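Local coordinates for protein titin (PDB 5JDD) that probably acts as a giant elastic filament of the muscle sarcomere, represented here by three tandem immunoglobulin domains of its I-band, at residues F23-S28 against V34-K39; H49-E54 against H58-Q63. All blocks are in the same frame, centred on the assembly; numbering follows the deposited sequence. Where two conformers were deposited one is given.

Interaction 1: F23-S28 against V34-K39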
loop_
_atom_site.group_PDB
_atom_site.type_symbol
_atom_site.label_atom_id
_atom_site.label_comp_id
_atom_site.label_asym_id
_atom_site.label_seq_id
_atom_site.Cartn_x
_atom_site.Cartn_y
_atom_site.Cartn_z
ATOM N N PHE A 23 -4.700 -36.752 -3.105
ATOM C CA PHE A 23 -5.123 -37.682 -2.069
ATOM C C PHE A 23 -4.586 -39.047 -2.459
ATOM O O PHE A 23 -4.452 -39.346 -3.652
ATOM C CB PHE A 23 -6.648 -37.744 -1.991
ATOM C CG PHE A 23 -7.288 -36.486 -1.474
ATOM C CD1 PHE A 23 -7.291 -36.204 -0.113
ATOM C CD2 PHE A 23 -7.889 -35.579 -2.341
ATOM C CE1 PHE A 23 -7.879 -35.040 0.375
ATOM C CE2 PHE A 23 -8.484 -34.417 -1.857
ATOM C CZ PHE A 23 -8.479 -34.147 -0.500
ATOM N N GLU A 24 -4.280 -39.882 -1.471
ATOM C CA GLU A 24 -3.658 -41.175 -1.740
ATOM C C GLU A 24 -4.255 -42.259 -0.861
ATOM O O GLU A 24 -4.401 -42.064 0.348
ATOM C CB GLU A 24 -2.160 -41.074 -1.461
ATOM C CG GLU A 24 -1.355 -42.266 -1.902
ATOM C CD GLU A 24 0.108 -41.916 -2.073
ATOM O OE1 GLU A 24 0.455 -41.275 -3.087
ATOM O OE2 GLU A 24 0.910 -42.266 -1.184
ATOM N N VAL A 25 -4.595 -43.396 -1.463
ATOM C CA VAL A 25 -4.978 -44.576 -0.686
ATOM C C VAL A 25 -4.086 -45.737 -1.102
ATOM O O VAL A 25 -3.775 -45.888 -2.290
ATOM C CB VAL A 25 -6.488 -44.912 -0.849
ATOM C CG1 VAL A 25 -6.841 -45.167 -2.307
ATOM C CG2 VAL A 25 -6.897 -46.098 0.023
ATOM N N SER A 26 -3.616 -46.522 -0.135
ATOM C CA SER A 26 -2.842 -47.711 -0.471
ATOM C C SER A 26 -3.535 -48.951 0.050
ATOM O O SER A 26 -4.195 -48.930 1.105
ATOM C CB SER A 26 -1.403 -47.623 0.043
ATOM O OG SER A 26 -1.297 -48.100 1.374
ATOM N N VAL A 27 -3.387 -50.036 -0.696
ATOM C CA VAL A 27 -4.075 -51.275 -0.370
ATOM C C VAL A 27 -3.097 -52.439 -0.264
ATOM O O VAL A 27 -1.892 -52.274 -0.489
ATOM C CB VAL A 27 -5.200 -51.582 -1.400
ATOM C CG1 VAL A 27 -6.262 -50.507 -1.337
ATOM C CG2 VAL A 27 -4.645 -51.666 -2.831
ATOM N N SER A 28 -3.615 -53.612 0.076
ATOM C CA SER A 28 -2.764 -54.761 0.356
ATOM C C SER A 28 -2.362 -55.533 -0.894
ATOM O O SER A 28 -1.414 -56.326 -0.855
ATOM C CB SER A 28 -3.477 -55.706 1.316
ATOM O OG SER A 28 -4.758 -56.051 0.818
ATOM N N VAL A 34 -10.100 -48.960 -8.180
ATOM C CA VAL A 34 -10.581 -47.963 -7.230
ATOM C C VAL A 34 -11.478 -46.956 -7.919
ATOM O O VAL A 34 -11.432 -46.794 -9.142
ATOM C CB VAL A 34 -9.426 -47.187 -6.567
ATOM C CG1 VAL A 34 -8.531 -48.127 -5.791
ATOM C CG2 VAL A 34 -8.625 -46.415 -7.612
ATOM N N LYS A 35 -12.329 -46.308 -7.134
ATOM C CA LYS A 35 -13.117 -45.177 -7.605
ATOM C C LYS A 35 -12.979 -44.033 -6.620
ATOM O O LYS A 35 -12.801 -44.259 -5.424
ATOM C CB LYS A 35 -14.596 -45.552 -7.726
ATOM C CG LYS A 35 -14.907 -46.489 -8.881
ATOM C CD LYS A 35 -16.392 -46.824 -8.923
ATOM C CE LYS A 35 -16.723 -47.675 -10.135
ATOM N NZ LYS A 35 -18.167 -48.046 -10.204
ATOM N N TRP A 36 -13.070 -42.805 -7.119
ATOM C CA TRP A 36 -13.092 -41.628 -6.258
ATOM C C TRP A 36 -14.385 -40.854 -6.463
ATOM O O TRP A 36 -14.896 -40.774 -7.591
ATOM C CB TRP A 36 -11.915 -40.709 -6.572
ATOM C CG TRP A 36 -10.578 -41.284 -6.255
ATOM C CD1 TRP A 36 -9.813 -42.071 -7.065
ATOM C CD2 TRP A 36 -9.837 -41.115 -5.038
ATOM N NE1 TRP A 36 -8.634 -42.390 -6.433
ATOM C CE2 TRP A 36 -8.625 -41.816 -5.189
ATOM C CE3 TRP A 36 -10.080 -40.424 -3.843
ATOM C CZ2 TRP A 36 -7.652 -41.852 -4.184
ATOM C CZ3 TRP A 36 -9.112 -40.453 -2.847
ATOM C CH2 TRP A 36 -7.912 -41.170 -3.025
ATOM N N PHE A 37 -14.910 -40.289 -5.372
ATOM C CA PHE A 37 -16.152 -39.506 -5.404
ATOM C C PHE A 37 -16.015 -38.142 -4.738
ATOM O O PHE A 37 -15.296 -37.995 -3.748
ATOM C CB PHE A 37 -17.271 -40.272 -4.699
ATOM C CG PHE A 37 -17.693 -41.532 -5.406
ATOM C CD1 PHE A 37 -16.980 -42.711 -5.247
ATOM C CD2 PHE A 37 -18.818 -41.534 -6.220
ATOM C CE1 PHE A 37 -17.375 -43.874 -5.900
ATOM C CE2 PHE A 37 -19.222 -42.695 -6.875
ATOM C CZ PHE A 37 -18.499 -43.859 -6.716
ATOM N N HIS A 38 -16.720 -37.150 -5.279
ATOM C CA HIS A 38 -16.811 -35.827 -4.666
ATOM C C HIS A 38 -18.222 -35.340 -4.943
ATOM O O HIS A 38 -18.704 -35.463 -6.068
ATOM C CB HIS A 38 -15.768 -34.899 -5.288
ATOM C CG HIS A 38 -15.827 -33.477 -4.812
ATOM N ND1 HIS A 38 -15.561 -33.106 -3.511
ATOM C CD2 HIS A 38 -16.065 -32.329 -5.488
ATOM C CE1 HIS A 38 -15.655 -31.791 -3.400
ATOM N NE2 HIS A 38 -15.965 -31.297 -4.586
ATOM N N LYS A 39 -18.885 -34.813 -3.915
ATOM C CA LYS A 39 -20.289 -34.400 -4.024
ATOM C C LYS A 39 -21.182 -35.491 -4.622
ATOM O O LYS A 39 -22.049 -35.208 -5.459
ATOM C CB LYS A 39 -20.412 -33.094 -4.814
ATOM C CG LYS A 39 -19.759 -31.904 -4.121
ATOM C CD LYS A 39 -19.922 -30.627 -4.931
ATOM C CE LYS A 39 -19.003 -29.530 -4.412
ATOM N NZ LYS A 39 -18.832 -28.410 -5.387
#

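Interaction 2: H49-E54 against H58-Q63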
loop_
_atom_site.group_PDB
_atom_site.type_symbol
_atom_site.label_atom_id
_atom_site.label_comp_id
_atom_site.label_asym_id
_atom_site.label_seq_id
_atom_site.Cartn_x
_atom_site.Cartn_y
_atom_site.Cartn_z
ATOM N N HIS A 49 -8.604 -33.302 -13.026
ATOM C CA HIS A 49 -8.431 -34.516 -12.227
ATOM C C HIS A 49 -7.586 -35.560 -12.933
ATOM O O HIS A 49 -7.845 -35.911 -14.087
ATOM C CB HIS A 49 -9.794 -35.135 -11.918
ATOM C CG HIS A 49 -10.762 -34.190 -11.285
ATOM N ND1 HIS A 49 -11.752 -33.548 -11.997
ATOM C CD2 HIS A 49 -10.890 -33.774 -10.003
ATOM C CE1 HIS A 49 -12.451 -32.778 -11.180
ATOM N NE2 HIS A 49 -11.946 -32.897 -9.964
ATOM N N ARG A 50 -6.577 -36.064 -12.238
ATOM C CA ARG A 50 -5.789 -37.175 -12.738
ATOM C C ARG A 50 -5.881 -38.337 -11.767
ATOM O O ARG A 50 -5.686 -38.177 -10.561
ATOM C CB ARG A 50 -4.325 -36.778 -12.887
ATOM C CG ARG A 50 -3.427 -37.907 -13.362
ATOM C CD ARG A 50 -2.060 -37.393 -13.783
ATOM N NE ARG A 50 -2.190 -36.369 -14.811
ATOM C CZ ARG A 50 -2.145 -35.062 -14.571
ATOM N NH1 ARG A 50 -1.960 -34.622 -13.333
ATOM N NH2 ARG A 50 -2.287 -34.197 -15.568
ATOM N N LEU A 51 -6.183 -39.507 -12.303
ATOM C CA LEU A 51 -6.262 -40.733 -11.518
ATOM C C LEU A 51 -5.052 -41.579 -11.855
ATOM O O LEU A 51 -4.848 -41.944 -13.014
ATOM C CB LEU A 51 -7.532 -41.509 -11.859
ATOM C CG LEU A 51 -8.855 -40.790 -11.612
ATOM C CD1 LEU A 51 -10.029 -41.642 -12.076
ATOM C CD2 LEU A 51 -8.976 -40.481 -10.146
ATOM N N VAL A 52 -4.231 -41.882 -10.853
ATOM C CA VAL A 52 -3.025 -42.666 -11.092
ATOM C C VAL A 52 -2.978 -43.873 -10.172
ATOM O O VAL A 52 -2.940 -43.725 -8.954
ATOM C CB VAL A 52 -1.749 -41.830 -10.886
ATOM C CG1 VAL A 52 -0.512 -42.681 -11.141
ATOM C CG2 VAL A 52 -1.751 -40.632 -11.806
ATOM N N SER A 53 -2.994 -45.066 -10.754
ATOM C CA SER A 53 -2.799 -46.288 -9.986
ATOM C C SER A 53 -1.403 -46.840 -10.274
ATOM O O SER A 53 -0.992 -46.936 -11.431
ATOM C CB SER A 53 -3.872 -47.329 -10.327
ATOM O OG SER A 53 -5.150 -46.962 -9.817
ATOM N N GLU A 54 -0.666 -47.177 -9.220
ATOM C CA GLU A 54 0.657 -47.767 -9.377
ATOM C C GLU A 54 0.787 -48.888 -8.358
ATOM O O GLU A 54 1.036 -48.637 -7.172
ATOM C CB GLU A 54 1.746 -46.714 -9.160
ATOM C CG GLU A 54 3.061 -46.995 -9.895
ATOM C CD GLU A 54 3.842 -48.168 -9.316
ATOM O OE1 GLU A 54 3.885 -49.235 -9.966
ATOM O OE2 GLU A 54 4.426 -48.017 -8.219
ATOM N N HIS A 58 -2.892 -45.722 -4.974
ATOM C CA HIS A 58 -3.862 -45.053 -5.827
ATOM C C HIS A 58 -3.963 -43.592 -5.440
ATOM O O HIS A 58 -4.238 -43.258 -4.278
ATOM C CB HIS A 58 -5.212 -45.749 -5.709
ATOM C CG HIS A 58 -5.135 -47.210 -5.989
ATOM N ND1 HIS A 58 -5.163 -47.723 -7.268
ATOM C CD2 HIS A 58 -4.965 -48.267 -5.160
ATOM C CE1 HIS A 58 -5.044 -49.037 -7.213
ATOM N NE2 HIS A 58 -4.922 -49.394 -5.947
ATOM N N LYS A 59 -3.714 -42.727 -6.414
ATOM C CA LYS A 59 -3.741 -41.290 -6.186
ATOM C C LYS A 59 -4.795 -40.584 -7.022
ATOM O O LYS A 59 -5.050 -40.952 -8.172
ATOM C CB LYS A 59 -2.363 -40.683 -6.473
ATOM C CG LYS A 59 -1.245 -41.355 -5.712
ATOM C CD LYS A 59 0.120 -41.002 -6.275
ATOM C CE LYS A 59 0.389 -39.519 -6.167
ATOM N NZ LYS A 59 1.817 -39.193 -6.443
ATOM N N LEU A 60 -5.417 -39.576 -6.417
ATOM C CA LEU A 60 -6.241 -38.597 -7.113
ATOM C C LEU A 60 -5.521 -37.265 -7.017
ATOM O O LEU A 60 -5.292 -36.753 -5.920
ATOM C CB LEU A 60 -7.610 -38.480 -6.452
ATOM C CG LEU A 60 -8.465 -37.286 -6.878
ATOM C CD1 LEU A 60 -8.791 -37.362 -8.354
ATOM C CD2 LEU A 60 -9.744 -37.236 -6.051
ATOM N N MET A 61 -5.144 -36.718 -8.162
ATOM C CA MET A 61 -4.460 -35.436 -8.205
ATOM C C MET A 61 -5.420 -34.373 -8.715
ATOM O O MET A 61 -6.125 -34.574 -9.709
ATOM C CB MET A 61 -3.224 -35.534 -9.102
ATOM C CG MET A 61 -2.259 -36.652 -8.704
ATOM S SD MET A 61 -0.912 -36.813 -9.895
ATOM C CE MET A 61 -0.264 -38.423 -9.457
ATOM N N LEU A 62 -5.458 -33.249 -8.015
ATOM C CA LEU A 62 -6.313 -32.136 -8.392
ATOM C C LEU A 62 -5.423 -30.966 -8.767
ATOM O O LEU A 62 -4.638 -30.466 -7.946
ATOM C CB LEU A 62 -7.237 -31.745 -7.238
ATOM C CG LEU A 62 -7.965 -32.877 -6.509
ATOM C CD1 LEU A 62 -8.730 -32.336 -5.307
ATOM C CD2 LEU A 62 -8.899 -33.586 -7.438
ATOM N N GLN A 63 -5.552 -30.520 -10.006
ATOM C CA GLN A 63 -4.670 -29.488 -10.524
ATOM C C GLN A 63 -5.356 -28.132 -10.507
ATOM O O GLN A 63 -6.553 -28.036 -10.778
ATOM C CB GLN A 63 -4.203 -29.870 -11.931
ATOM C CG GLN A 63 -3.475 -31.211 -11.948
ATOM C CD GLN A 63 -3.281 -31.774 -13.340
ATOM O OE1 GLN A 63 -2.186 -32.213 -13.692
ATOM N NE2 GLN A 63 -4.346 -31.781 -14.135
#

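Interaction 1: F23-S28 against V34-K39
The six-membered half of the W36 indole reaches across to F23 and V25, and this one side chain carries all the close contact between the segments, whose strand axes come no nearer than 10.5 Å and are inclined at 145°. Along 34-39, V34 comes first: its CB points toward segment 23-28 without close contact. At W36, chi1 of -66° sets CG beside the backbone N and directs the ring into the interior. There CZ3 and CH2 of W36 both lie 3.8 Å from F23 CB, while W36 CZ2 is 3.9 Å from V25 CG1. That methyl comes forward because V25 chi1 (59°) tucks it between N and the carbonyl carbon. The F23 ring leads away from the indole, toward A84, L86 and Y73. L60, A75 and I43 add to the packing around W36. Further on, too far from 23-28 to touch it, H38 stacks on Y73 and its ND1 is hydrogen-bonded to E72 O. A tryptophan on strand C packed against strand B of the facing sheet is a hallmark of the core of the immunoglobulin beta-sandwich, here an I-set domain.

Interaction 2: H49-E54 against H58-Q63
R50 and M61 form one of two hydrogen-bonded pairs that hold the strands 49-54 and 58-62 together. R50 N reaches M61 O at 3.0 Å, and M61 N returns to R50 O at 2.9 Å. V52 and K59 repeat the exchange, V52 N to K59 O at 3.0 Å and K59 N to V52 O at 2.8 Å. The alternate residues H58, L60 and L62 direct their backbone polar groups to strand 21-27, whereby the strand is bonded along both edges. This is the D-E hairpin of the immunoglobulin fold, its axes 4.8 Å apart and 164° from parallel, with 49-54 as the outermost strand of its sheet within the chain. Near the turn, S53 OG lies 2.7 Å from H58 ND1, in the plane of the imidazole and at its edge, which would favour this rotation of the buried ring; either atom could be the donor. At the other end R50, bent at chi3 (-56°), brings its guanidinium edge to Q63. NH2 of R50 donates to Q63 OE1 at 2.7 Å, with the oxygen almost in the guanidinium plane and the two flat groups 73° apart. The second approach, from R50 NH1, is too short to be trusted in detail. On the same face V52 CG2 meets M61 CE at 3.6 Å, while H49 N is taken by S46 OG.

In the fold
From the N terminus, interaction 1 comes first: it spans the short loop 29-33 and joins strand 21-27 of the four-stranded sheet to strand 35-38 of the facing five-stranded one. Only after it has closed does interaction 2 open, bringing 49-54 and 58-63 together around a tight turn within the four-stranded sheet. The two are therefore in series, neither nested nor crossed, with centres about 9 Å apart. Their seam is the antiparallel pairing of strands 21-27 and 57-62, where F23 N lies 2.9 Å from L60 O and V25 O 2.8 Å from H58 N. Interaction 1 thus works across the sandwich, whereas interaction 2 extends one sheet to its edge.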